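Local structure of hypothetical protein VC0802 (Vibrio cholerae, 1ZVP) at the interface of chains A and B. The protein is of unknown function but carries two ACT domains, which in other proteins often bind small regulatory molecules, and may act in transport. Coordinates in Å, arbitrary orientation; residue numbers count along the deposited sequence, not the author numbering. Chains: chain A/B, hypothetical protein VC0802.

Contacts 1 and 2 are neighbours: the centres of their C-alpha atoms lie about 11 Å apart, they share B:Ala89, and both draw on helix 87-97 of chain A. Contact 1 sets B:Ser3 and B:Ser7 of helix 3-11 against the end of that helix, and contact 2 covers its middle together with strand 103-106. Contact 3 is a separate leucine cluster, its C-alpha centre about 34 Å from that of contact 1 and 29 Å from that of contact 2. Such wide spacing would resist rocking of one subunit on the other, if this dimer is the biological form.

Contact 1: the interface of chains A and B. Residues chain A 96-97, 99-100; chain B 3, 7, 85-86, 89.
The helix 87-97 of chain A ends here, A:Gly99 turning the chain with left-handed helical torsions (phi 62°, psi 36°), while B:Val85 is extended and leads into B:Gly86 just ahead of the partner helix. A:Ala96 is the centrepiece, contributing both its methyl and its backbone carbonyl. Its CB points between two groups of chain B, lying 3.7 Å from the hydroxyl OG of B:Ser7 and slightly farther from a methyl of B:Val85. That valine works through one branch: CG2, anti to its own backbone nitrogen, slips alongside the end of the helix and sits 3.8 Å from the CA of A:Ala96. The same methyl also packs on the CA of A:Gly99, where no side chain stands in the way, and comes within 3.5 Å of the carbonyl O of A:Ala96. From another side, OG of B:Ser3 reaches this carbonyl oxygen at 3.4 Å, a weak hydrogen bond. B:Ser7 is steadied within its own helix, its OG beside the backbone nitrogen (chi1 -61°) and donating to the carbonyl O of B:Ser3 at 3.3 Å from above the carbonyl plane. The two serines thus form a small polar rim around an alanine methyl and a helix-end carbonyl. By joining the N-terminal helix of one subunit to the end of helix 87-97 in the other, the site probably helps to hold the two-fold pair of the crystal together, mainly by packing.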
# COMPACT_ATOMS: atom_id res chain seq x y z
N ALA A 96 -9.57 -7.42 -8.71
CA ALA A 96 -10.77 -6.66 -9.10
C ALA A 96 -11.74 -7.51 -9.93
O ALA A 96 -12.95 -7.43 -9.74
CB ALA A 96 -10.40 -5.38 -9.84
N GLU A 97 -11.20 -8.32 -10.82
CA GLU A 97 -12.01 -9.24 -11.63
C GLU A 97 -12.79 -10.27 -10.84
O GLU A 97 -13.79 -10.80 -11.33
CB GLU A 97 -11.13 -9.92 -12.67
CG GLU A 97 -10.87 -8.99 -13.84
CD GLU A 97 -9.64 -9.35 -14.64
OE1 GLU A 97 -8.95 -10.35 -14.31
OE2 GLU A 97 -9.40 -8.60 -15.62
N GLY A 99 -14.10 -9.43 -7.87
CA GLY A 99 -14.82 -8.59 -6.91
C GLY A 99 -14.11 -8.49 -5.57
O GLY A 99 -14.76 -8.44 -4.53
N ILE A 100 -12.78 -8.47 -5.60
CA ILE A 100 -11.97 -8.37 -4.38
C ILE A 100 -11.23 -7.04 -4.38
O ILE A 100 -10.53 -6.71 -5.33
CB ILE A 100 -10.96 -9.57 -4.24
CG1 ILE A 100 -11.69 -10.92 -4.37
CG2 ILE A 100 -10.18 -9.49 -2.92
CD1 ILE A 100 -10.78 -12.12 -4.45
N SER B 3 -17.92 -7.36 -13.29
CA SER B 3 -17.05 -6.64 -12.35
C SER B 3 -15.92 -5.88 -13.07
O SER B 3 -15.44 -4.85 -12.59
CB SER B 3 -16.48 -7.61 -11.31
OG SER B 3 -16.26 -6.96 -10.07
N SER B 7 -14.64 -1.63 -13.10
CA SER B 7 -13.23 -1.25 -13.05
C SER B 7 -12.86 -0.26 -14.16
O SER B 7 -12.14 0.70 -13.92
CB SER B 7 -12.33 -2.49 -13.13
OG SER B 7 -12.57 -3.37 -12.05
N VAL B 85 -14.08 -2.07 -4.83
CA VAL B 85 -13.38 -2.92 -5.79
C VAL B 85 -13.14 -2.18 -7.11
O VAL B 85 -14.07 -1.62 -7.71
CB VAL B 85 -14.07 -4.31 -5.99
CG1 VAL B 85 -15.59 -4.20 -5.95
CG2 VAL B 85 -13.62 -4.96 -7.28
N GLY B 86 -11.87 -2.17 -7.54
CA GLY B 86 -11.47 -1.51 -8.78
C GLY B 86 -10.54 -0.32 -8.59
O GLY B 86 -9.86 0.07 -9.53
N ALA B 89 -6.61 -1.08 -8.78
CA ALA B 89 -6.37 -1.40 -10.18
C ALA B 89 -6.38 -0.13 -11.05
O ALA B 89 -5.50 0.05 -11.89
CB ALA B 89 -7.39 -2.41 -10.66

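Contact 2: the interface of chains A and B. Residues chain A 86, 88-89, 92-93, 104; chain B 88-89, 92-93, 96, 102, 104.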
# COMPACT_ATOMS: atom_id res chain seq x y z
N GLY A 86 4.27 -2.29 -13.74
CA GLY A 86 2.97 -2.89 -14.01
C GLY A 86 2.56 -4.00 -13.04
O GLY A 86 1.48 -4.58 -13.19
N THR A 88 1.78 -3.90 -9.71
CA THR A 88 0.62 -3.52 -8.89
C THR A 88 -0.67 -3.51 -9.71
O THR A 88 -1.70 -3.98 -9.24
CB THR A 88 0.78 -2.13 -8.20
OG1 THR A 88 2.09 -2.02 -7.63
CG2 THR A 88 -0.25 -1.94 -7.10
N ALA A 89 -0.60 -2.96 -10.92
CA ALA A 89 -1.75 -2.94 -11.82
C ALA A 89 -2.25 -4.36 -12.08
O ALA A 89 -3.46 -4.61 -12.02
CB ALA A 89 -1.39 -2.26 -13.11
N ALA A 92 -3.73 -6.21 -8.75
CA ALA A 92 -4.94 -5.49 -8.36
C ALA A 92 -6.07 -5.70 -9.36
O ALA A 92 -7.23 -5.82 -8.96
CB ALA A 92 -4.66 -4.02 -8.16
N THR A 93 -5.73 -5.75 -10.65
CA THR A 93 -6.70 -6.07 -11.71
C THR A 93 -7.24 -7.49 -11.57
O THR A 93 -8.45 -7.70 -11.70
CB THR A 93 -6.09 -5.87 -13.13
OG1 THR A 93 -5.67 -4.52 -13.28
CG2 THR A 93 -7.10 -6.18 -14.22
N VAL A 104 -3.39 -2.12 -0.44
CA VAL A 104 -1.95 -2.41 -0.39
C VAL A 104 -1.13 -1.49 0.51
O VAL A 104 -1.33 -0.27 0.57
CB VAL A 104 -1.33 -2.74 -1.81
CG1 VAL A 104 -2.35 -2.55 -2.92
CG2 VAL A 104 -0.01 -2.03 -2.07
N THR B 88 -7.69 0.31 -6.63
CA THR B 88 -6.25 0.07 -6.68
C THR B 88 -5.82 -0.25 -8.10
O THR B 88 -4.80 0.26 -8.57
CB THR B 88 -5.80 -1.03 -5.72
OG1 THR B 88 -6.23 -0.68 -4.39
CG2 THR B 88 -4.29 -1.15 -5.73
N ALA B 89 -6.61 -1.08 -8.78
CA ALA B 89 -6.37 -1.40 -10.18
C ALA B 89 -6.38 -0.13 -11.05
O ALA B 89 -5.50 0.05 -11.89
CB ALA B 89 -7.39 -2.41 -10.66
N ALA B 92 -3.21 2.26 -10.07
CA ALA B 92 -2.03 1.49 -10.43
C ALA B 92 -1.87 1.39 -11.95
O ALA B 92 -0.74 1.49 -12.46
CB ALA B 92 -2.06 0.12 -9.79
N THR B 93 -2.98 1.17 -12.66
CA THR B 93 -3.00 1.14 -14.13
C THR B 93 -2.65 2.49 -14.77
O THR B 93 -1.89 2.52 -15.74
CB THR B 93 -4.36 0.66 -14.68
OG1 THR B 93 -4.60 -0.66 -14.24
CG2 THR B 93 -4.39 0.67 -16.20
N ALA B 96 1.11 2.87 -14.35
CA ALA B 96 1.84 1.93 -15.19
C ALA B 96 1.83 2.32 -16.66
O ALA B 96 2.82 2.14 -17.36
CB ALA B 96 1.32 0.51 -15.01
N ALA B 102 4.74 2.49 -8.49
CA ALA B 102 4.10 3.04 -7.31
C ALA B 102 4.32 2.16 -6.09
O ALA B 102 4.15 0.93 -6.15
CB ALA B 102 2.61 3.20 -7.57
N VAL B 104 2.44 1.90 -2.88
CA VAL B 104 1.14 2.28 -2.36
C VAL B 104 1.09 1.99 -0.87
O VAL B 104 1.46 0.90 -0.45
CB VAL B 104 0.06 1.43 -3.06
CG1 VAL B 104 -1.32 1.69 -2.48
CG2 VAL B 104 0.11 1.61 -4.57
O HOH W 1 -4.68 0.17 -1.86
O HOH W 2 -6.60 -2.58 -14.96
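The flat groups here are backbone amides, each with a methyl over one face. CB of A:Ala92 stands above the B:Thr88-B:Ala89 peptide, 3.6 Å from the N of B:Ala89 and not in line with its N-H; CB of B:Ala92 covers the A:Ala89 amide likewise. Within each helix, the hydroxyl OG1 of A:Thr93 or B:Thr93 stands above the carbonyl plane of A:Ala89 or B:Ala89, 34° out of it in chain A, and donates to that oxygen. This hydrogen bond is 2.5 Å from A:Thr93 OG1 to A:Ala89 O. The small alanines allow the helices 87-97 and 87-96, running in opposing senses, to pack closely across the two-fold. On one face of the helix pair A:Thr93 and B:Thr93 cross at about a right angle, and water 2 bridges their hydroxyls. On the opposite face, towards strand 103-106, A:Thr88 and B:Thr88 hold CG2 anti to the backbone N, turning the methyl toward the partner: B:Thr88 CG2 packs obliquely on A:Val104 CG1 at 3.7 Å. Symmetry breaks at the valines. B:Val104 is well staggered (chi1 175°), whereas A:Val104 is nearly eclipsed (chi1 5°) and brings its CG2 to 3.6 Å from B:Val104 CB. Their carbonyl oxygens, both acceptors, clash mildly at 3.2 Å. Water 1 takes up the backbone N of A:Val104 at 3.0 Å and joins it to B:Thr88 OG1.

Contact 3: the interface of chains A and B. Residues chain A 33-34, 37; chain B 33-34, 37, 41.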
# COMPACT_ATOMS: atom_id res chain seq x y z
N LEU A 33 1.88 8.53 18.04
CA LEU A 33 2.19 7.14 17.77
C LEU A 33 2.62 6.42 19.06
O LEU A 33 2.29 5.25 19.26
CB LEU A 33 3.25 7.03 16.67
CG LEU A 33 3.84 5.68 16.28
CD1 LEU A 33 2.75 4.67 15.90
CD2 LEU A 33 4.83 5.86 15.15
N SER A 34 3.33 7.12 19.95
CA SER A 34 3.80 6.54 21.21
C SER A 34 2.69 5.99 22.11
O SER A 34 2.91 5.03 22.86
CB SER A 34 4.66 7.55 21.98
OG SER A 34 3.96 8.76 22.23
N LEU A 37 1.72 2.14 21.07
CA LEU A 37 2.78 1.15 20.92
C LEU A 37 2.43 -0.22 21.53
O LEU A 37 2.79 -1.26 20.97
CB LEU A 37 4.10 1.69 21.48
CG LEU A 37 5.13 2.28 20.50
CD1 LEU A 37 6.02 1.19 19.93
CD2 LEU A 37 4.48 3.05 19.37
N LEU B 33 9.80 -0.63 17.27
CA LEU B 33 9.31 0.67 16.79
C LEU B 33 9.60 1.77 17.82
O LEU B 33 9.95 2.90 17.44
CB LEU B 33 7.80 0.60 16.52
CG LEU B 33 7.06 1.43 15.46
CD1 LEU B 33 5.70 1.85 16.02
CD2 LEU B 33 7.81 2.66 14.93
N SER B 34 9.47 1.43 19.10
CA SER B 34 9.73 2.36 20.22
C SER B 34 11.12 3.00 20.19
O SER B 34 11.28 4.13 20.65
CB SER B 34 9.47 1.67 21.57
OG SER B 34 9.85 0.30 21.55
N LEU B 37 10.73 6.06 17.36
CA LEU B 37 9.68 7.07 17.49
C LEU B 37 10.15 8.51 17.25
O LEU B 37 9.43 9.30 16.64
CB LEU B 37 9.03 6.96 18.88
CG LEU B 37 7.63 6.34 19.07
CD1 LEU B 37 7.28 5.33 18.01
CD2 LEU B 37 7.53 5.72 20.46
N PRO B 41 8.35 8.65 11.85
CA PRO B 41 8.08 8.07 10.54
C PRO B 41 6.63 8.30 10.11
O PRO B 41 5.72 8.20 10.93
CB PRO B 41 8.34 6.58 10.76
CG PRO B 41 8.18 6.36 12.21
CD PRO B 41 8.65 7.61 12.86
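Four leucines, two from each chain, interlock tip to tip and crosswise over the two-fold axis. The like pairs, A:Leu33 with B:Leu33 and A:Leu37 with B:Leu37, reach toward each other end-on, while A:Leu33 crosses B:Leu37 obliquely, as B:Leu33 does A:Leu37. A:Leu33 carries CG anti to its backbone N (chi1 175°), which extends CD2 to 3.8 Å from CD1 of B:Leu37. The twin pairing is inexact: B:Leu33 is twisted off its staggered positions (chi1 -150°) and touches with its other branch, CD1 lying 3.8 Å from A:Leu37 CD2. The A:Leu33 and B:Leu33 tips meet more loosely, CD1 to CD1 at 4.1 Å, and the other like pair meets at 3.9 Å between A:Leu37 CD2 and B:Leu37 CD1. A:Leu37 and B:Leu37 have first torsions near -100°, away from a staggered position, perhaps a cost of fitting the cluster. No polar bond crosses this patch, and an apolar contact between 3-10 segments joins the subunits in this assembly. A:Leu37 CD1 lies against the backbone N and CB of B:Ser34. In A:Ser34 the hydroxyl takes the crowded place between the backbone N and the carbonyl carbon, and it is CB that meets B:Leu37 CD2, at 3.7 Å.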